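PDB 6WQ0: structural protein from unclassified Rudivirus, which self-assembles into the helical nucleocapsid of a rod-shaped archaeal virus, wrapping around the DNA and holding it in the A-form. Local coordinates for the interface of chains A and B. Numbering follows the deposited sequence. Chains: chain A/B, Structural protein.

Contact 1: the interface of chains A and B. Residues chain A 41-42, 45-46, 49-50; chain B 10, 13-14, 17-18.
Helix 10-24 of chain B runs antiparallel alongside the C-terminal end of helix 27-48 of chain A, and A:Phe45 lies at the heart of the contact. Its CG stands anti to the backbone N (chi1 -162°). CB comes no nearer to B:Trp17 than CZ3, at 4.2 Å. Beyond it the ring lies almost parallel to the indole, the planes 11° apart; CD1 sits over the face of the indole and CE1 is 3.8 Å from B:Trp17 CG. The other rim turns to B:Tyr14: CD2 meets CD1 of the phenol at its edge, and CE2 packs near the tyrosine CA. CZ, at the tip, ends near B:Trp17 CB. A:Val49 CG2 covers the opposite face from within the same chain, so the flat ring is sandwiched, a role an aromatic fills well. Alongside, B:Tyr14 OH accepts a bent hydrogen bond from A:Gln46 NE2 at 2.8 Å (122° at H), the oxygen lying out of the amide plane; the long, extended glutamine brings its N-H to the phenol tip. At the helix end, A:Pro50 lays CG over the face of B:Phe10, 3.9 Å from the ring centroid, while A:Val49 CG1 touches that ring at its edge. The site sits where helix 27-48 gives way to helix 50-64 in chain A, facing helix 10-24 of chain B in a two-fold symmetric dimer.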
loop_
_atom_site.group_PDB
_atom_site.type_symbol
_atom_site.label_atom_id
_atom_site.label_comp_id
_atom_site.label_asym_id
_atom_site.label_seq_id
_atom_site.Cartn_x
_atom_site.Cartn_y
_atom_site.Cartn_z
ATOM N N ALA A 41 -40.736 -43.769 -27.312
ATOM C CA ALA A 41 -41.165 -43.487 -28.676
ATOM C C ALA A 41 -40.366 -44.295 -29.688
ATOM O O ALA A 41 -40.936 -44.839 -30.643
ATOM C CB ALA A 41 -41.031 -41.996 -28.963
ATOM N N GLN A 42 -39.043 -44.371 -29.505
ATOM C CA GLN A 42 -38.226 -45.219 -30.368
ATOM C C GLN A 42 -38.687 -46.667 -30.311
ATOM O O GLN A 42 -38.750 -47.346 -31.341
ATOM C CB GLN A 42 -36.757 -45.128 -29.970
ATOM C CG GLN A 42 -36.121 -43.788 -30.202
ATOM C CD GLN A 42 -34.789 -43.672 -29.510
ATOM O OE1 GLN A 42 -34.235 -44.660 -29.044
ATOM N NE2 GLN A 42 -34.270 -42.458 -29.427
ATOM N N PHE A 45 -42.018 -47.095 -32.235
ATOM C CA PHE A 45 -41.715 -47.053 -33.660
ATOM C C PHE A 45 -41.143 -48.383 -34.135
ATOM O O PHE A 45 -41.617 -48.966 -35.118
ATOM C CB PHE A 45 -40.744 -45.905 -33.934
ATOM C CG PHE A 45 -40.688 -45.482 -35.368
ATOM C CD1 PHE A 45 -41.528 -44.500 -35.848
ATOM C CD2 PHE A 45 -39.789 -46.062 -36.237
ATOM C CE1 PHE A 45 -41.474 -44.113 -37.163
ATOM C CE2 PHE A 45 -39.731 -45.677 -37.551
ATOM C CZ PHE A 45 -40.572 -44.702 -38.015
ATOM N N GLN A 46 -40.124 -48.884 -33.433
ATOM C CA GLN A 46 -39.490 -50.141 -33.819
ATOM C C GLN A 46 -40.451 -51.312 -33.731
ATOM O O GLN A 46 -40.334 -52.268 -34.503
ATOM C CB GLN A 46 -38.279 -50.412 -32.937
ATOM C CG GLN A 46 -37.112 -49.491 -33.159
ATOM C CD GLN A 46 -36.088 -49.607 -32.057
ATOM O OE1 GLN A 46 -36.300 -50.311 -31.074
ATOM N NE2 GLN A 46 -34.973 -48.911 -32.209
ATOM N N VAL A 49 -43.634 -50.140 -36.981
ATOM C CA VAL A 49 -43.498 -49.707 -38.374
ATOM C C VAL A 49 -43.116 -50.827 -39.349
ATOM O O VAL A 49 -43.571 -50.791 -40.505
ATOM C CB VAL A 49 -42.514 -48.529 -38.469
ATOM C CG1 VAL A 49 -42.363 -48.057 -39.899
ATOM C CG2 VAL A 49 -43.009 -47.392 -37.610
ATOM N N PRO A 50 -42.303 -51.832 -38.969
ATOM C CA PRO A 50 -41.987 -52.907 -39.933
ATOM C C PRO A 50 -43.195 -53.570 -40.582
ATOM O O PRO A 50 -43.160 -53.882 -41.784
ATOM C CB PRO A 50 -41.198 -53.898 -39.074
ATOM C CG PRO A 50 -40.534 -53.072 -38.080
ATOM C CD PRO A 50 -41.435 -51.922 -37.780
ATOM N N PHE B 10 -37.403 -49.837 -44.022
ATOM C CA PHE B 10 -37.584 -49.548 -42.604
ATOM C C PHE B 10 -36.335 -48.930 -41.993
ATOM O O PHE B 10 -36.441 -48.078 -41.107
ATOM C CB PHE B 10 -37.970 -50.804 -41.825
ATOM C CG PHE B 10 -37.955 -50.596 -40.345
ATOM C CD1 PHE B 10 -38.929 -49.833 -39.737
ATOM C CD2 PHE B 10 -36.936 -51.105 -39.568
ATOM C CE1 PHE B 10 -38.901 -49.606 -38.387
ATOM C CE2 PHE B 10 -36.911 -50.879 -38.216
ATOM C CZ PHE B 10 -37.894 -50.132 -37.628
ATOM N N ARG B 13 -36.275 -45.127 -43.130
ATOM C CA ARG B 13 -37.350 -44.428 -42.435
ATOM C C ARG B 13 -37.025 -44.243 -40.963
ATOM O O ARG B 13 -37.161 -43.143 -40.421
ATOM C CB ARG B 13 -38.661 -45.191 -42.586
ATOM C CG ARG B 13 -39.184 -45.261 -43.980
ATOM C CD ARG B 13 -40.618 -45.701 -43.972
ATOM N NE ARG B 13 -40.987 -46.366 -45.211
ATOM C CZ ARG B 13 -42.229 -46.691 -45.533
ATOM N NH1 ARG B 13 -43.220 -46.414 -44.703
ATOM N NH2 ARG B 13 -42.479 -47.295 -46.679
ATOM N N TYR B 14 -36.609 -45.317 -40.293
ATOM C CA TYR B 14 -36.304 -45.223 -38.874
ATOM C C TYR B 14 -35.118 -44.308 -38.623
ATOM O O TYR B 14 -35.138 -43.513 -37.681
ATOM C CB TYR B 14 -36.040 -46.608 -38.287
ATOM C CG TYR B 14 -35.597 -46.543 -36.847
ATOM C CD1 TYR B 14 -36.482 -46.177 -35.849
ATOM C CD2 TYR B 14 -34.289 -46.813 -36.489
ATOM C CE1 TYR B 14 -36.085 -46.095 -34.541
ATOM C CE2 TYR B 14 -33.885 -46.733 -35.183
ATOM C CZ TYR B 14 -34.786 -46.375 -34.211
ATOM O OH TYR B 14 -34.386 -46.296 -32.901
ATOM N N TRP B 17 -36.313 -40.633 -39.202
ATOM C CA TRP B 17 -37.256 -40.227 -38.168
ATOM C C TRP B 17 -36.558 -40.044 -36.829
ATOM O O TRP B 17 -36.845 -39.095 -36.094
ATOM C CB TRP B 17 -38.389 -41.249 -38.054
ATOM C CG TRP B 17 -39.300 -40.994 -36.898
ATOM C CD1 TRP B 17 -40.444 -40.259 -36.902
ATOM C CD2 TRP B 17 -39.133 -41.464 -35.560
ATOM N NE1 TRP B 17 -40.996 -40.239 -35.654
ATOM C CE2 TRP B 17 -40.209 -40.973 -34.810
ATOM C CE3 TRP B 17 -38.173 -42.253 -34.921
ATOM C CZ2 TRP B 17 -40.356 -41.245 -33.459
ATOM C CZ3 TRP B 17 -38.320 -42.516 -33.584
ATOM C CH2 TRP B 17 -39.402 -42.014 -32.866
ATOM N N ASN B 18 -35.629 -40.939 -36.497
ATOM C CA ASN B 18 -34.900 -40.827 -35.245
ATOM C C ASN B 18 -33.994 -39.606 -35.240
ATOM O O ASN B 18 -33.861 -38.934 -34.213
ATOM C CB ASN B 18 -34.092 -42.097 -35.012
ATOM C CG ASN B 18 -33.785 -42.325 -33.564
ATOM O OD1 ASN B 18 -34.667 -42.268 -32.720
ATOM N ND2 ASN B 18 -32.525 -42.572 -33.261
#

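Contact 2: the interface of chains A and B. Residues chain A 82, 101-103, 105-106, 109-110; chain B 82, 102-103, 105-106, 109-110.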
loop_
_atom_site.group_PDB
_atom_site.type_symbol
_atom_site.label_atom_id
_atom_site.label_comp_id
_atom_site.label_asym_id
_atom_site.label_seq_id
_atom_site.Cartn_x
_atom_site.Cartn_y
_atom_site.Cartn_z
ATOM N N LYS A 82 -54.680 -49.362 -44.443
ATOM C CA LYS A 82 -55.900 -49.439 -43.654
ATOM C C LYS A 82 -56.147 -50.864 -43.186
ATOM O O LYS A 82 -56.308 -51.109 -41.984
ATOM C CB LYS A 82 -57.074 -48.919 -44.482
ATOM C CG LYS A 82 -58.307 -48.571 -43.698
ATOM C CD LYS A 82 -58.145 -47.298 -42.928
ATOM C CE LYS A 82 -59.442 -46.870 -42.284
ATOM N NZ LYS A 82 -60.425 -46.499 -43.320
ATOM N N ALA A 101 -64.687 -56.208 -45.238
ATOM C CA ALA A 101 -65.843 -55.947 -46.091
ATOM C C ALA A 101 -66.243 -54.475 -46.052
ATOM O O ALA A 101 -66.535 -53.871 -47.093
ATOM C CB ALA A 101 -67.014 -56.834 -45.672
ATOM N N GLY A 102 -66.255 -53.879 -44.858
ATOM C CA GLY A 102 -66.606 -52.473 -44.747
ATOM C C GLY A 102 -65.613 -51.553 -45.431
ATOM O O GLY A 102 -65.997 -50.546 -46.028
ATOM N N LEU A 103 -64.326 -51.892 -45.368
ATOM C CA LEU A 103 -63.310 -51.086 -46.035
ATOM C C LEU A 103 -63.425 -51.185 -47.547
ATOM O O LEU A 103 -63.242 -50.187 -48.255
ATOM C CB LEU A 103 -61.925 -51.522 -45.578
ATOM C CG LEU A 103 -61.545 -51.090 -44.168
ATOM C CD1 LEU A 103 -60.160 -51.586 -43.824
ATOM C CD2 LEU A 103 -61.636 -49.587 -44.054
ATOM N N ALA A 105 -66.233 -51.767 -49.203
ATOM C CA ALA A 105 -67.389 -50.931 -49.518
ATOM C C ALA A 105 -67.007 -49.457 -49.531
ATOM O O ALA A 105 -67.337 -48.723 -50.469
ATOM C CB ALA A 105 -68.510 -51.185 -48.515
ATOM N N TYR A 106 -66.294 -49.016 -48.492
ATOM C CA TYR A 106 -65.836 -47.634 -48.395
ATOM C C TYR A 106 -65.080 -47.208 -49.645
ATOM O O TYR A 106 -65.424 -46.204 -50.279
ATOM C CB TYR A 106 -64.951 -47.494 -47.156
ATOM C CG TYR A 106 -64.331 -46.137 -46.918
ATOM C CD1 TYR A 106 -64.983 -44.972 -47.284
ATOM C CD2 TYR A 106 -63.103 -46.027 -46.289
ATOM C CE1 TYR A 106 -64.416 -43.742 -47.052
ATOM C CE2 TYR A 106 -62.530 -44.803 -46.052
ATOM C CZ TYR A 106 -63.188 -43.665 -46.435
ATOM O OH TYR A 106 -62.611 -42.443 -46.198
ATOM N N SER A 109 -67.023 -47.346 -53.075
ATOM C CA SER A 109 -68.122 -46.401 -53.241
ATOM C C SER A 109 -67.643 -44.957 -53.228
ATOM O O SER A 109 -68.188 -44.120 -53.953
ATOM C CB SER A 109 -69.174 -46.620 -52.159
ATOM O OG SER A 109 -69.909 -47.805 -52.400
ATOM N N ALA A 110 -66.630 -44.637 -52.429
ATOM C CA ALA A 110 -66.227 -43.244 -52.313
ATOM C C ALA A 110 -65.125 -42.864 -53.289
ATOM O O ALA A 110 -65.139 -41.751 -53.823
ATOM C CB ALA A 110 -65.777 -42.943 -50.883
ATOM N N LYS B 82 -66.717 -36.903 -39.978
ATOM C CA LYS B 82 -66.211 -37.290 -41.286
ATOM C C LYS B 82 -66.925 -36.529 -42.392
ATOM O O LYS B 82 -66.279 -35.934 -43.261
ATOM C CB LYS B 82 -66.367 -38.796 -41.468
ATOM C CG LYS B 82 -65.457 -39.407 -42.491
ATOM C CD LYS B 82 -64.111 -39.697 -41.919
ATOM C CE LYS B 82 -63.277 -40.541 -42.847
ATOM N NZ LYS B 82 -63.884 -41.877 -42.994
ATOM N N GLY B 102 -70.210 -43.298 -49.963
ATOM C CA GLY B 102 -69.123 -44.168 -49.546
ATOM C C GLY B 102 -68.955 -44.235 -48.042
ATOM O O GLY B 102 -68.675 -45.301 -47.491
ATOM N N LEU B 103 -69.132 -43.106 -47.355
ATOM C CA LEU B 103 -69.031 -43.097 -45.898
ATOM C C LEU B 103 -70.175 -43.866 -45.260
ATOM O O LEU B 103 -69.981 -44.551 -44.250
ATOM C CB LEU B 103 -69.008 -41.661 -45.385
ATOM C CG LEU B 103 -67.728 -40.888 -45.663
ATOM C CD1 LEU B 103 -67.852 -39.474 -45.148
ATOM C CD2 LEU B 103 -66.549 -41.598 -45.041
ATOM N N ALA B 105 -71.760 -46.459 -46.626
ATOM C CA ALA B 105 -71.433 -47.872 -46.806
ATOM C C ALA B 105 -70.356 -48.314 -45.821
ATOM O O ALA B 105 -70.486 -49.353 -45.159
ATOM C CB ALA B 105 -70.986 -48.130 -48.243
ATOM N N TYR B 106 -69.283 -47.526 -45.715
ATOM C CA TYR B 106 -68.228 -47.781 -44.741
ATOM C C TYR B 106 -68.803 -48.042 -43.358
ATOM O O TYR B 106 -68.587 -49.109 -42.778
ATOM C CB TYR B 106 -67.277 -46.584 -44.720
ATOM C CG TYR B 106 -66.144 -46.642 -43.725
ATOM C CD1 TYR B 106 -65.596 -47.849 -43.321
ATOM C CD2 TYR B 106 -65.606 -45.476 -43.209
ATOM C CE1 TYR B 106 -64.558 -47.888 -42.425
ATOM C CE2 TYR B 106 -64.572 -45.508 -42.311
ATOM C CZ TYR B 106 -64.053 -46.715 -41.920
ATOM O OH TYR B 106 -63.018 -46.746 -41.020
ATOM N N SER B 109 -71.465 -51.117 -42.962
ATOM C CA SER B 109 -71.012 -52.494 -43.119
ATOM C C SER B 109 -69.805 -52.813 -42.246
ATOM O O SER B 109 -69.544 -53.986 -41.965
ATOM C CB SER B 109 -70.710 -52.785 -44.587
ATOM O OG SER B 109 -69.648 -51.985 -45.057
ATOM N N ALA B 110 -69.053 -51.805 -41.806
ATOM C CA ALA B 110 -67.906 -52.081 -40.956
ATOM C C ALA B 110 -68.242 -51.993 -39.475
ATOM O O ALA B 110 -67.721 -52.783 -38.684
ATOM C CB ALA B 110 -66.763 -51.119 -41.285
#
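A:Tyr106 and B:Tyr106 form the apolar centre of a symmetric helix-to-helix contact, side by side and pointing the same way. Their CB atoms are 3.5 Å apart, and the rings stack with centroids 4.5 Å apart and planes turned by 15°. In both, CG is anti to the backbone N (chi1 178°), which sends the rings together toward helix 71-89 of each chain. Small residues let the two 94-111 helices come this near: the methyls of A:Ala105 and B:Ala105 meet at 3.9 Å, and A:Gly102 CA, with no side chain in the way, receives B:Ala110 CB at 3.7 Å. Flanking the stack, a branched leucine lies side by side with each phenol, pointing the same way, with B:Leu103 CD2 3.6 Å from A:Tyr106 CE1. Serine is small enough for the helix crossing, yet its two copies differ: A:Ser109 sets CB against B:Gly102 CA, whereas B:Ser109 turns OG back (chi1 64°) to donate to the carbonyl O of B:Ala105 in its own helix, at 2.8 Å. At the rim, A:Lys82 bends so that NZ approaches B:Tyr106 OH at 3.5 Å, a weak hydrogen bond mirrored by B:Lys82 and A:Tyr106. The lysine amines stay apart; if both are protonated, their like charges may limit how closely these tips converge. The contact joins the 94-111 helices across the two-fold axis, helping pair the subunits that build the nucleocapsid.

About 30 Å separates the centres of contact 1 and contact 2, and they share no residue or helix. Contact 1 uses the N-terminal helices 10-24 and 27-48 and the start of helix 50-64, whereas contact 2 uses helices 71-89 and 94-111. Both belong to one two-fold symmetric interface, but contact 2 lies across the axis and contains its own twin, while contact 1 has a separate twin with the chains exchanged. The pair of chains is thus held at several well-spaced places along the sequence, which probably stiffens the dimer as a unit of the DNA-wrapping filament.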